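Pectinesterase (Aspergillus niger, PDB 5C1E) catalyses the hydrolysis of methyl esters in pectin, releasing methanol and leaving free galacturonate units, and probably takes part in plant cell-wall breakdown. Local coordinates at residues G9-T12 / T18-T21; I106-G111 / A118-G123; V217-P222 / V229-S234; D282-T285 / T290-D293. All blocks are in the same frame, centred on the assembly; numbering follows the deposited sequence. Where two conformers were deposited one is given.

Overall arrangement
The four contacts follow one another along the chain of a parallel beta-helix, and none touches another. Contacts 2 and 3 are buried and strand-borne: each brings a strand of the 49-51 to 217-220 sheet against a strand of another sheet, and their centres lie about 21 Å apart. In both, one polar side chain bonds a main-chain carbonyl among apolar atoms. Contacts 1 and 4 are surface contacts beside short helices. Contact 1, at the first strand, relies on threonine hydroxyls and a water; contact 4, near the C-terminus, on a lysine laid over an indole. Contacts 1 and 3 reach the same sheet, whereas contact 4 comes within about 5 Å of contact 3 at the nearest atoms.

Contact 1 (G9-T12 / T18-T21); sequences GCLT and TYST
With chi1 at 56°, Thr12 holds OG1 between its own backbone N and carbonyl carbon, where the hydroxyl meets Thr18. The OG1 of Thr18 lies beside its own backbone N, and the two threonine side chains cross at about a right angle. Thr12 OG1 accepts a nearly straight hydrogen bond from Thr18 N (2.9 Å, 167°), and its distance to Thr18 OG1 is 3.0 Å. One residue on, Tyr19 N donates to Thr12 O at 3.0 Å, in the carbonyl plane. This same carbonyl oxygen lies at the edge of the Tyr19 ring, while the ring's CE2 packs obliquely on Leu11 CD2 at 3.9 Å. Thr18 CG2 sits over one face of the ring, near its rim. Water 1 takes the N-H of Thr12 at 3.0 Å and stands 2.6 Å from Thr18 OG1, closing a second route between the segments. Leu11 and Tyr19 both continue onto Ala28 of helix 22-29, and the neighbouring Cys10 is joined to Cys37 by a disulfide. Thr12 thus receives the returning chain through both its hydroxyl and its carbonyl, so the hold is chiefly polar, with a small apolar patch where Leu11 and Tyr19 meet beside helix 22-29.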
loop_
_atom_site.group_PDB
_atom_site.type_symbol
_atom_site.label_atom_id
_atom_site.label_comp_id
_atom_site.label_asym_id
_atom_site.label_seq_id
_atom_site.Cartn_x
_atom_site.Cartn_y
_atom_site.Cartn_z
ATOM N N GLY A 9 2.706 -26.760 4.578
ATOM C CA GLY A 9 2.694 -26.871 3.128
ATOM C C GLY A 9 3.488 -25.836 2.364
ATOM O O GLY A 9 3.582 -25.939 1.145
ATOM N N CYS A 10 4.076 -24.846 3.042
ATOM C CA CYS A 10 4.726 -23.755 2.315
ATOM C C CYS A 10 6.105 -24.143 1.815
ATOM O O CYS A 10 6.800 -24.914 2.455
ATOM C CB CYS A 10 4.831 -22.470 3.155
ATOM S SG CYS A 10 3.244 -21.817 3.712
ATOM N N LEU A 11 6.482 -23.584 0.671
ATOM C CA LEU A 11 7.852 -23.652 0.163
ATOM C C LEU A 11 8.719 -22.744 1.049
ATOM O O LEU A 11 8.222 -21.750 1.580
ATOM C CB LEU A 11 7.921 -23.159 -1.280
ATOM C CG LEU A 11 7.352 -24.013 -2.422
ATOM C CD1 LEU A 11 5.882 -24.310 -2.242
ATOM C CD2 LEU A 11 7.581 -23.316 -3.753
ATOM N N THR A 12 10.001 -23.069 1.197
ATOM C CA THR A 12 10.870 -22.278 2.078
ATOM C C THR A 12 11.972 -21.577 1.308
ATOM O O THR A 12 12.649 -22.200 0.502
ATOM C CB THR A 12 11.550 -23.121 3.140
ATOM O OG1 THR A 12 12.279 -24.183 2.508
ATOM C CG2 THR A 12 10.521 -23.699 4.117
ATOM N N THR A 18 14.856 -24.349 1.146
ATOM C CA THR A 18 14.886 -25.069 -0.110
ATOM C C THR A 18 15.383 -24.210 -1.276
ATOM O O THR A 18 16.083 -24.713 -2.181
ATOM C CB THR A 18 13.502 -25.642 -0.410
ATOM O OG1 THR A 18 13.095 -26.461 0.695
ATOM C CG2 THR A 18 13.518 -26.469 -1.695
ATOM N N TYR A 19 15.011 -22.930 -1.256
ATOM C CA TYR A 19 15.390 -21.967 -2.296
ATOM C C TYR A 19 16.171 -20.806 -1.682
ATOM O O TYR A 19 15.842 -20.345 -0.587
ATOM C CB TYR A 19 14.142 -21.442 -3.013
ATOM C CG TYR A 19 13.207 -22.565 -3.430
ATOM C CD1 TYR A 19 13.446 -23.282 -4.597
ATOM C CD2 TYR A 19 12.134 -22.951 -2.627
ATOM C CE1 TYR A 19 12.616 -24.315 -4.996
ATOM C CE2 TYR A 19 11.302 -24.004 -2.997
ATOM C CZ TYR A 19 11.547 -24.674 -4.204
ATOM O OH TYR A 19 10.757 -25.725 -4.609
ATOM N N SER A 20 17.189 -20.338 -2.398
ATOM C CA SER A 20 18.035 -19.244 -1.921
ATOM C C SER A 20 17.436 -17.872 -2.233
ATOM O O SER A 20 17.718 -16.897 -1.524
ATOM C CB SER A 20 19.427 -19.332 -2.543
ATOM O OG SER A 20 19.348 -19.341 -3.950
ATOM N N THR A 21 16.618 -17.805 -3.285
ATOM C CA THR A 21 15.929 -16.579 -3.680
ATOM C C THR A 21 14.393 -16.747 -3.670
ATOM O O THR A 21 13.855 -17.848 -3.839
ATOM C CB THR A 21 16.382 -16.085 -5.082
ATOM O OG1 THR A 21 15.779 -16.879 -6.114
ATOM C CG2 THR A 21 17.909 -16.096 -5.218
HETATM O O HOH W 1 10.548 -25.908 0.315
#

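Contact 2 (I106-G111 / A118-G123); sequences INVENG and AVALVG
The Asn110 amide is the flat group here: Ala118 CB lies over one face of it, 3.5 Å from ND2, while the carbonyl oxygen of Val119 lies almost in its plane at the ND2 edge. The bond from Asn110 ND2 to Val119 O is 3.0 Å long and nearly straight at the hydrogen (166°). At the acceptor the donor stands well above the carbonyl plane, 53° out of it, and not on a lone pair. The amide reaches across because CG is anti to the backbone N (chi1 -172°). Two further bonds hold the amide's rotation: ND2 also donates to Ile80 O and OD1 accepts from Tyr112 N, so both ends of this buried group are engaged. Two residues earlier, Val108 sends CG1 to 3.3 Å from Ala120 O and to 4.3 Å from both Ala120 CB and Leu121 CB. Ala120 CB lies against the main chain of the strand, 3.9 Å from Asn110 N. The loop 118-120 leading into strand 121-124 runs nearly opposite to strand 107-110; the two strands belong to different parallel sheets of the beta-helix. Strand 107-110 lies between 74-78 and 134-136, and strand 121-124 between 94-96 and 142-146; Val108 and Leu121 meet on Val94, while Leu121 also reaches Phe135 and Leu142.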
loop_
_atom_site.group_PDB
_atom_site.type_symbol
_atom_site.label_atom_id
_atom_site.label_comp_id
_atom_site.label_asym_id
_atom_site.label_seq_id
_atom_site.Cartn_x
_atom_site.Cartn_y
_atom_site.Cartn_z
ATOM N N ILE A 106 6.334 -8.673 5.319
ATOM C CA ILE A 106 7.436 -8.486 4.369
ATOM C C ILE A 106 7.613 -6.992 4.123
ATOM O O ILE A 106 6.621 -6.260 4.017
ATOM C CB ILE A 106 7.170 -9.271 3.073
ATOM C CG1 ILE A 106 7.281 -10.773 3.401
ATOM C CG2 ILE A 106 8.125 -8.826 1.970
ATOM C CD1 ILE A 106 7.543 -11.700 2.280
ATOM N N ASN A 107 8.865 -6.543 4.083
ATOM C CA ASN A 107 9.186 -5.180 3.674
ATOM C C ASN A 107 9.535 -5.169 2.185
ATOM O O ASN A 107 10.293 -6.022 1.733
ATOM C CB ASN A 107 10.395 -4.625 4.429
ATOM C CG ASN A 107 10.213 -4.638 5.926
ATOM O OD1 ASN A 107 9.102 -4.722 6.448
ATOM N ND2 ASN A 107 11.314 -4.580 6.627
ATOM N N VAL A 108 8.997 -4.197 1.459
ATOM C CA VAL A 108 9.310 -3.978 0.059
ATOM C C VAL A 108 9.775 -2.550 -0.137
ATOM O O VAL A 108 9.117 -1.601 0.313
ATOM C CB VAL A 108 8.087 -4.261 -0.872
ATOM C CG1 VAL A 108 8.454 -4.059 -2.342
ATOM C CG2 VAL A 108 7.576 -5.676 -0.662
ATOM N N GLU A 109 10.894 -2.388 -0.834
ATOM C CA GLU A 109 11.437 -1.065 -1.057
ATOM C C GLU A 109 11.964 -0.876 -2.462
ATOM O O GLU A 109 12.385 -1.817 -3.116
ATOM C CB GLU A 109 12.528 -0.736 -0.040
ATOM C CG GLU A 109 13.704 -1.673 -0.060
ATOM C CD GLU A 109 14.859 -1.180 0.806
ATOM O OE1 GLU A 109 16.031 -1.219 0.342
ATOM O OE2 GLU A 109 14.580 -0.754 1.949
ATOM N N ASN A 110 11.874 0.358 -2.915
ATOM C CA ASN A 110 12.628 0.812 -4.086
ATOM C C ASN A 110 13.653 1.816 -3.553
ATOM O O ASN A 110 13.274 2.797 -2.931
ATOM C CB ASN A 110 11.701 1.423 -5.143
ATOM C CG ASN A 110 12.425 1.724 -6.460
ATOM O OD1 ASN A 110 13.536 2.226 -6.462
ATOM N ND2 ASN A 110 11.791 1.413 -7.582
ATOM N N GLY A 111 14.944 1.554 -3.776
ATOM C CA GLY A 111 16.003 2.395 -3.233
ATOM C C GLY A 111 16.382 3.622 -4.052
ATOM O O GLY A 111 17.367 4.275 -3.737
ATOM N N ALA A 118 9.484 5.972 -8.658
ATOM C CA ALA A 118 10.140 4.695 -8.443
ATOM C C ALA A 118 9.277 3.839 -7.531
ATOM O O ALA A 118 9.233 4.045 -6.326
ATOM C CB ALA A 118 11.528 4.892 -7.855
ATOM N N VAL A 119 8.574 2.891 -8.129
ATOM C CA VAL A 119 7.564 2.128 -7.414
ATOM C C VAL A 119 8.175 1.027 -6.550
ATOM O O VAL A 119 9.062 0.307 -6.985
ATOM C CB VAL A 119 6.543 1.543 -8.400
ATOM C CG1 VAL A 119 5.510 0.657 -7.720
ATOM C CG2 VAL A 119 5.836 2.685 -9.119
ATOM N N ALA A 120 7.686 0.921 -5.313
ATOM C CA ALA A 120 8.065 -0.192 -4.437
ATOM C C ALA A 120 7.209 -1.409 -4.759
ATOM O O ALA A 120 7.738 -2.442 -5.134
ATOM C CB ALA A 120 7.938 0.191 -2.981
ATOM N N LEU A 121 5.893 -1.282 -4.652
ATOM C CA LEU A 121 4.993 -2.374 -5.005
ATOM C C LEU A 121 3.821 -1.872 -5.826
ATOM O O LEU A 121 3.270 -0.796 -5.547
ATOM C CB LEU A 121 4.490 -3.135 -3.766
ATOM C CG LEU A 121 3.566 -4.330 -4.058
ATOM C CD1 LEU A 121 3.805 -5.474 -3.096
ATOM C CD2 LEU A 121 2.099 -3.927 -4.040
ATOM N N VAL A 122 3.483 -2.619 -6.880
ATOM C CA VAL A 122 2.258 -2.344 -7.610
ATOM C C VAL A 122 1.281 -3.482 -7.346
ATOM O O VAL A 122 1.622 -4.677 -7.460
ATOM C CB VAL A 122 2.458 -2.062 -9.129
ATOM C CG1 VAL A 122 3.355 -3.071 -9.790
ATOM C CG2 VAL A 122 1.116 -2.000 -9.857
ATOM N N GLY A 123 0.080 -3.091 -6.965
ATOM C CA GLY A 123 -1.032 -4.009 -6.831
ATOM C C GLY A 123 -1.950 -3.863 -8.015
ATOM O O GLY A 123 -2.579 -2.823 -8.185
#

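Contact 3 (V217-P222 / V229-S234); sequences VYLGRP and VIYQNS. With ACT (acetate ion), chain M.
The backbones of Leu219 and Tyr231 come no closer than 8.2 Å between CA atoms, and the chain turns a corner at Leu219, so side chains bridge the gap. Tyr231 spans most of it, its ring reaching Leu219 from strand 228-232. Its hydroxyl OH donates to Leu219 O over 2.7 Å, in the carbonyl plane and on a lone pair. Leu219 then folds back over the ring: CD2 sits above its centre, 3.6 Å from the centroid and 8° off the normal, a CH-pi contact. CB of Leu219 lies 3.6 Å from CE1 of the ring. In Leu219, chi1 of -65° and chi2 of 168° together lay CD2 over the ring while the carbonyl takes the phenol. Both residues are buried, and Leu219 O has a second donor in Thr185 OG1, so this carbonyl is gripped by two hydroxyls. Tyr231 also touches Ile184 and Thr185 of strand 182-187 and Ile200 of strand 198-201.

Beyond the corner, Arg221 extends from CG to NE away from the tyrosine. Its NE forms a salt bridge with Asp161 OD1, while NH1 donates to an acetate oxygen, ACT O, at 3.0 Å, at the edge of the guanidinium; the acetate probably comes from the crystallisation liquor. Asp161 is the predicted active-site aspartate, a pairing consistent with the aspartate-arginine active site known in pectin methylesterases. The contact therefore joins two sheets inside the parallel beta-helix, next to the corner after which Arg221 reaches that aspartate.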
loop_
_atom_site.group_PDB
_atom_site.type_symbol
_atom_site.label_atom_id
_atom_site.label_comp_id
_atom_site.label_asym_id
_atom_site.label_seq_id
_atom_site.Cartn_x
_atom_site.Cartn_y
_atom_site.Cartn_z
ATOM N N VAL A 217 2.411 18.715 4.025
ATOM C CA VAL A 217 1.894 17.475 3.450
ATOM C C VAL A 217 0.405 17.652 3.171
ATOM O O VAL A 217 -0.329 18.254 3.965
ATOM C CB VAL A 217 2.190 16.250 4.358
ATOM C CG1 VAL A 217 1.582 14.972 3.806
ATOM C CG2 VAL A 217 3.693 16.052 4.506
ATOM N N TYR A 218 -0.035 17.127 2.039
ATOM C CA TYR A 218 -1.447 17.128 1.688
ATOM C C TYR A 218 -2.010 15.722 1.724
ATOM O O TYR A 218 -1.314 14.741 1.461
ATOM C CB TYR A 218 -1.640 17.730 0.291
ATOM C CG TYR A 218 -1.247 19.196 0.218
ATOM C CD1 TYR A 218 -2.152 20.194 0.537
ATOM C CD2 TYR A 218 0.029 19.566 -0.172
ATOM C CE1 TYR A 218 -1.795 21.540 0.471
ATOM C CE2 TYR A 218 0.402 20.900 -0.243
ATOM C CZ TYR A 218 -0.514 21.883 0.075
ATOM O OH TYR A 218 -0.132 23.202 0.002
ATOM N N LEU A 219 -3.280 15.631 2.075
ATOM C CA LEU A 219 -3.971 14.363 2.149
ATOM C C LEU A 219 -4.045 13.729 0.753
ATOM O O LEU A 219 -4.029 12.496 0.595
ATOM C CB LEU A 219 -5.372 14.586 2.718
ATOM C CG LEU A 219 -5.440 15.086 4.166
ATOM C CD1 LEU A 219 -6.861 15.525 4.480
ATOM C CD2 LEU A 219 -4.958 14.025 5.153
ATOM N N GLY A 220 -4.100 14.580 -0.261
ATOM C CA GLY A 220 -4.117 14.090 -1.614
ATOM C C GLY A 220 -4.216 15.168 -2.667
ATOM O O GLY A 220 -4.417 16.364 -2.365
ATOM N N ARG A 221 -4.040 14.718 -3.901
ATOM C CA ARG A 221 -4.352 15.514 -5.073
ATOM C C ARG A 221 -4.886 14.585 -6.169
ATOM O O ARG A 221 -4.625 13.373 -6.140
ATOM C CB ARG A 221 -3.137 16.323 -5.515
ATOM C CG ARG A 221 -1.939 15.474 -5.918
ATOM C CD ARG A 221 -0.761 16.360 -6.276
ATOM N NE ARG A 221 0.300 15.591 -6.909
ATOM C CZ ARG A 221 1.176 16.093 -7.780
ATOM N NH1 ARG A 221 1.114 17.367 -8.125
ATOM N NH2 ARG A 221 2.102 15.317 -8.318
ATOM N N PRO A 222 -5.650 15.131 -7.122
ATOM C CA PRO A 222 -6.336 14.249 -8.077
ATOM C C PRO A 222 -5.504 13.929 -9.314
ATOM O O PRO A 222 -5.304 14.795 -10.180
ATOM C CB PRO A 222 -7.589 15.035 -8.449
ATOM C CG PRO A 222 -7.244 16.460 -8.213
ATOM C CD PRO A 222 -6.173 16.512 -7.155
ATOM N N VAL A 229 -11.349 9.872 -2.208
ATOM C CA VAL A 229 -10.572 9.470 -1.039
ATOM C C VAL A 229 -11.255 9.965 0.230
ATOM O O VAL A 229 -11.684 11.123 0.281
ATOM C CB VAL A 229 -9.173 10.085 -1.089
ATOM C CG1 VAL A 229 -8.343 9.642 0.106
ATOM C CG2 VAL A 229 -8.459 9.725 -2.404
ATOM N N ILE A 230 -11.346 9.084 1.229
ATOM C CA ILE A 230 -11.821 9.449 2.573
ATOM C C ILE A 230 -10.790 9.074 3.632
ATOM O O ILE A 230 -10.272 7.946 3.633
ATOM C CB ILE A 230 -13.218 8.851 2.910
ATOM C CG1 ILE A 230 -13.653 9.298 4.315
ATOM C CG2 ILE A 230 -13.244 7.339 2.799
ATOM C CD1 ILE A 230 -15.132 9.118 4.562
ATOM N N TYR A 231 -10.477 10.023 4.518
ATOM C CA TYR A 231 -9.705 9.744 5.718
ATOM C C TYR A 231 -10.686 9.791 6.885
ATOM O O TYR A 231 -11.327 10.820 7.120
ATOM C CB TYR A 231 -8.617 10.792 5.951
ATOM C CG TYR A 231 -7.384 10.720 5.055
ATOM C CD1 TYR A 231 -7.437 11.161 3.736
ATOM C CD2 TYR A 231 -6.151 10.330 5.558
ATOM C CE1 TYR A 231 -6.305 11.139 2.921
ATOM C CE2 TYR A 231 -5.011 10.309 4.756
ATOM C CZ TYR A 231 -5.095 10.701 3.431
ATOM O OH TYR A 231 -3.970 10.702 2.614
ATOM N N GLN A 232 -10.826 8.671 7.583
ATOM C CA GLN A 232 -11.826 8.545 8.642
ATOM C C GLN A 232 -11.255 7.881 9.888
ATOM O O GLN A 232 -10.402 6.977 9.804
ATOM C CB GLN A 232 -13.047 7.759 8.132
ATOM C CG GLN A 232 -12.725 6.409 7.541
ATOM C CD GLN A 232 -13.947 5.702 6.968
ATOM O OE1 GLN A 232 -14.815 6.328 6.385
ATOM N NE2 GLN A 232 -13.981 4.396 7.081
ATOM N N ASN A 233 -11.736 8.314 11.053
ATOM C CA ASN A 233 -11.335 7.701 12.313
ATOM C C ASN A 233 -9.813 7.612 12.489
ATOM O O ASN A 233 -9.317 6.673 13.119
ATOM C CB ASN A 233 -11.936 6.296 12.429
ATOM C CG ASN A 233 -13.437 6.278 12.248
ATOM O OD1 ASN A 233 -14.148 7.063 12.861
ATOM N ND2 ASN A 233 -13.932 5.354 11.416
ATOM N N SER A 234 -9.085 8.585 11.936
ATOM C CA SER A 234 -7.638 8.527 11.875
ATOM C C SER A 234 -6.976 9.672 12.609
ATOM O O SER A 234 -7.604 10.709 12.883
ATOM C CB SER A 234 -7.160 8.554 10.418
ATOM O OG SER A 234 -7.561 7.401 9.727
HETATM C C ACT M . 1.268 18.069 -11.772
HETATM O O ACT M . 2.107 18.209 -10.850
HETATM O OXT ACT M . 0.306 18.859 -11.938
HETATM C CH3 ACT M . 1.418 16.908 -12.713
#

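Contact 4 (D282-T285 / T290-D293); sequences DKTT and TWGD. With GOL (glycerol), chain K; SO4 (sulfate ion), chain C.
Lys283 NZ is gripped by a sulfate, donating to SO4 O4 at 2.7 Å and more weakly to SO4 O3, while it also makes a cation-pi contact with the Trp291 indole. The lysine opens the short helix 283-287, whose N-cap is Asp282: OD1 accepts from Thr285 N at 3.1 Å, nearly along its C-O axis. Bends at chi3 and chi4 (-68° and -64°) curl the lysine so that CE rests 3.5 Å from the centroid of the six-membered ring, 9° off its normal, a CH-pi contact. NZ is 4.4 Å from the same centroid, over the same face and further off the normal. Trp170 offers Lys283 a second cation-pi partner, and Trp170 NE1 and Tyr150 OH also bond the sulfate, which lies among groups that favour an anion. The opposite face of Trp291 carries a glycerol oxygen, GOL O1. Both the sulfate and the glycerol probably come from the crystallisation liquor. At the indole edge, in its plane, stands Thr284 OG1, which donates to GOL O3 at 3.2 Å. The contact thus joins the start of the helix to the loop that follows it, on the surface away from the predicted active site. Water 2 adds a polar bridge, accepting from Thr284 N at 3.1 Å and from Trp291 NE1 at 3.2 Å.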
loop_
_atom_site.group_PDB
_atom_site.type_symbol
_atom_site.label_atom_id
_atom_site.label_comp_id
_atom_site.label_asym_id
_atom_site.label_seq_id
_atom_site.Cartn_x
_atom_site.Cartn_y
_atom_site.Cartn_z
ATOM N N ASP A 282 -17.916 1.950 4.908
ATOM C CA ASP A 282 -17.544 0.608 5.360
ATOM C C ASP A 282 -16.891 -0.191 4.244
ATOM O O ASP A 282 -16.835 0.246 3.101
ATOM C CB ASP A 282 -18.749 -0.139 5.991
ATOM C CG ASP A 282 -19.898 -0.407 5.012
ATOM O OD1 ASP A 282 -19.758 -0.277 3.774
ATOM O OD2 ASP A 282 -20.977 -0.786 5.521
ATOM N N LYS A 283 -16.394 -1.374 4.582
ATOM C CA LYS A 283 -15.676 -2.178 3.613
ATOM C C LYS A 283 -16.569 -2.740 2.525
ATOM O O LYS A 283 -16.088 -3.084 1.454
ATOM C CB LYS A 283 -14.902 -3.305 4.303
ATOM C CG LYS A 283 -13.723 -2.778 5.099
ATOM C CD LYS A 283 -12.797 -3.873 5.622
ATOM C CE LYS A 283 -13.444 -4.723 6.684
ATOM N NZ LYS A 283 -13.753 -3.924 7.901
ATOM N N THR A 284 -17.864 -2.852 2.779
ATOM C CA THR A 284 -18.750 -3.312 1.721
ATOM C C THR A 284 -18.773 -2.279 0.582
ATOM O O THR A 284 -18.750 -2.641 -0.590
ATOM C CB THR A 284 -20.155 -3.623 2.254
ATOM O OG1 THR A 284 -20.068 -4.763 3.118
ATOM C CG2 THR A 284 -21.122 -3.912 1.110
ATOM N N THR A 285 -18.809 -1.002 0.945
ATOM C CA THR A 285 -18.779 0.070 -0.032
ATOM C C THR A 285 -17.477 0.033 -0.834
ATOM O O THR A 285 -17.497 0.162 -2.047
ATOM C CB THR A 285 -18.938 1.428 0.668
ATOM O OG1 THR A 285 -20.294 1.557 1.127
ATOM C CG2 THR A 285 -18.612 2.571 -0.252
ATOM N N THR A 290 -18.558 -9.192 -0.688
ATOM C CA THR A 290 -17.862 -10.456 -0.468
ATOM C C THR A 290 -16.510 -10.325 0.260
ATOM O O THR A 290 -15.742 -11.298 0.323
ATOM C CB THR A 290 -17.633 -11.165 -1.811
ATOM O OG1 THR A 290 -16.898 -10.301 -2.678
ATOM C CG2 THR A 290 -18.958 -11.515 -2.467
ATOM N N TRP A 291 -16.216 -9.154 0.826
ATOM C CA TRP A 291 -14.928 -8.943 1.499
ATOM C C TRP A 291 -14.630 -9.951 2.604
ATOM O O TRP A 291 -13.477 -10.345 2.804
ATOM C CB TRP A 291 -14.775 -7.500 2.006
ATOM C CG TRP A 291 -15.677 -7.053 3.118
ATOM C CD1 TRP A 291 -16.773 -6.252 3.001
ATOM C CD2 TRP A 291 -15.506 -7.286 4.525
ATOM N NE1 TRP A 291 -17.313 -6.000 4.229
ATOM C CE2 TRP A 291 -16.564 -6.629 5.186
ATOM C CE3 TRP A 291 -14.583 -8.012 5.286
ATOM C CZ2 TRP A 291 -16.721 -6.660 6.576
ATOM C CZ3 TRP A 291 -14.746 -8.056 6.676
ATOM C CH2 TRP A 291 -15.801 -7.375 7.302
ATOM N N GLY A 292 -15.673 -10.391 3.305
ATOM C CA GLY A 292 -15.524 -11.404 4.350
ATOM C C GLY A 292 -14.960 -12.736 3.867
ATOM O O GLY A 292 -14.388 -13.482 4.658
ATOM N N ASP A 293 -15.087 -13.021 2.572
ATOM C CA ASP A 293 -14.574 -14.276 1.996
ATOM C C ASP A 293 -13.064 -14.295 1.877
ATOM O O ASP A 293 -12.457 -15.363 1.813
ATOM C CB ASP A 293 -15.111 -14.490 0.583
ATOM C CG ASP A 293 -16.604 -14.586 0.533
ATOM O OD1 ASP A 293 -17.222 -14.656 1.617
ATOM O OD2 ASP A 293 -17.142 -14.591 -0.598
HETATM C C1 GOL K . -18.842 -9.407 6.257
HETATM O O1 GOL K . -17.534 -9.914 6.560
HETATM C C2 GOL K . -18.967 -9.149 4.760
HETATM O O2 GOL K . -19.066 -10.409 4.092
HETATM C C3 GOL K . -20.206 -8.305 4.466
HETATM O O3 GOL K . -20.255 -7.939 3.082
HETATM S S SO4 C . -10.575 -3.122 9.473
HETATM O O1 SO4 C . -10.462 -3.354 10.944
HETATM O O2 SO4 C . -9.430 -2.278 9.039
HETATM O O3 SO4 C . -10.587 -4.397 8.706
HETATM O O4 SO4 C . -11.865 -2.442 9.206
HETATM O O HOH W 2 -19.019 -3.609 5.527
#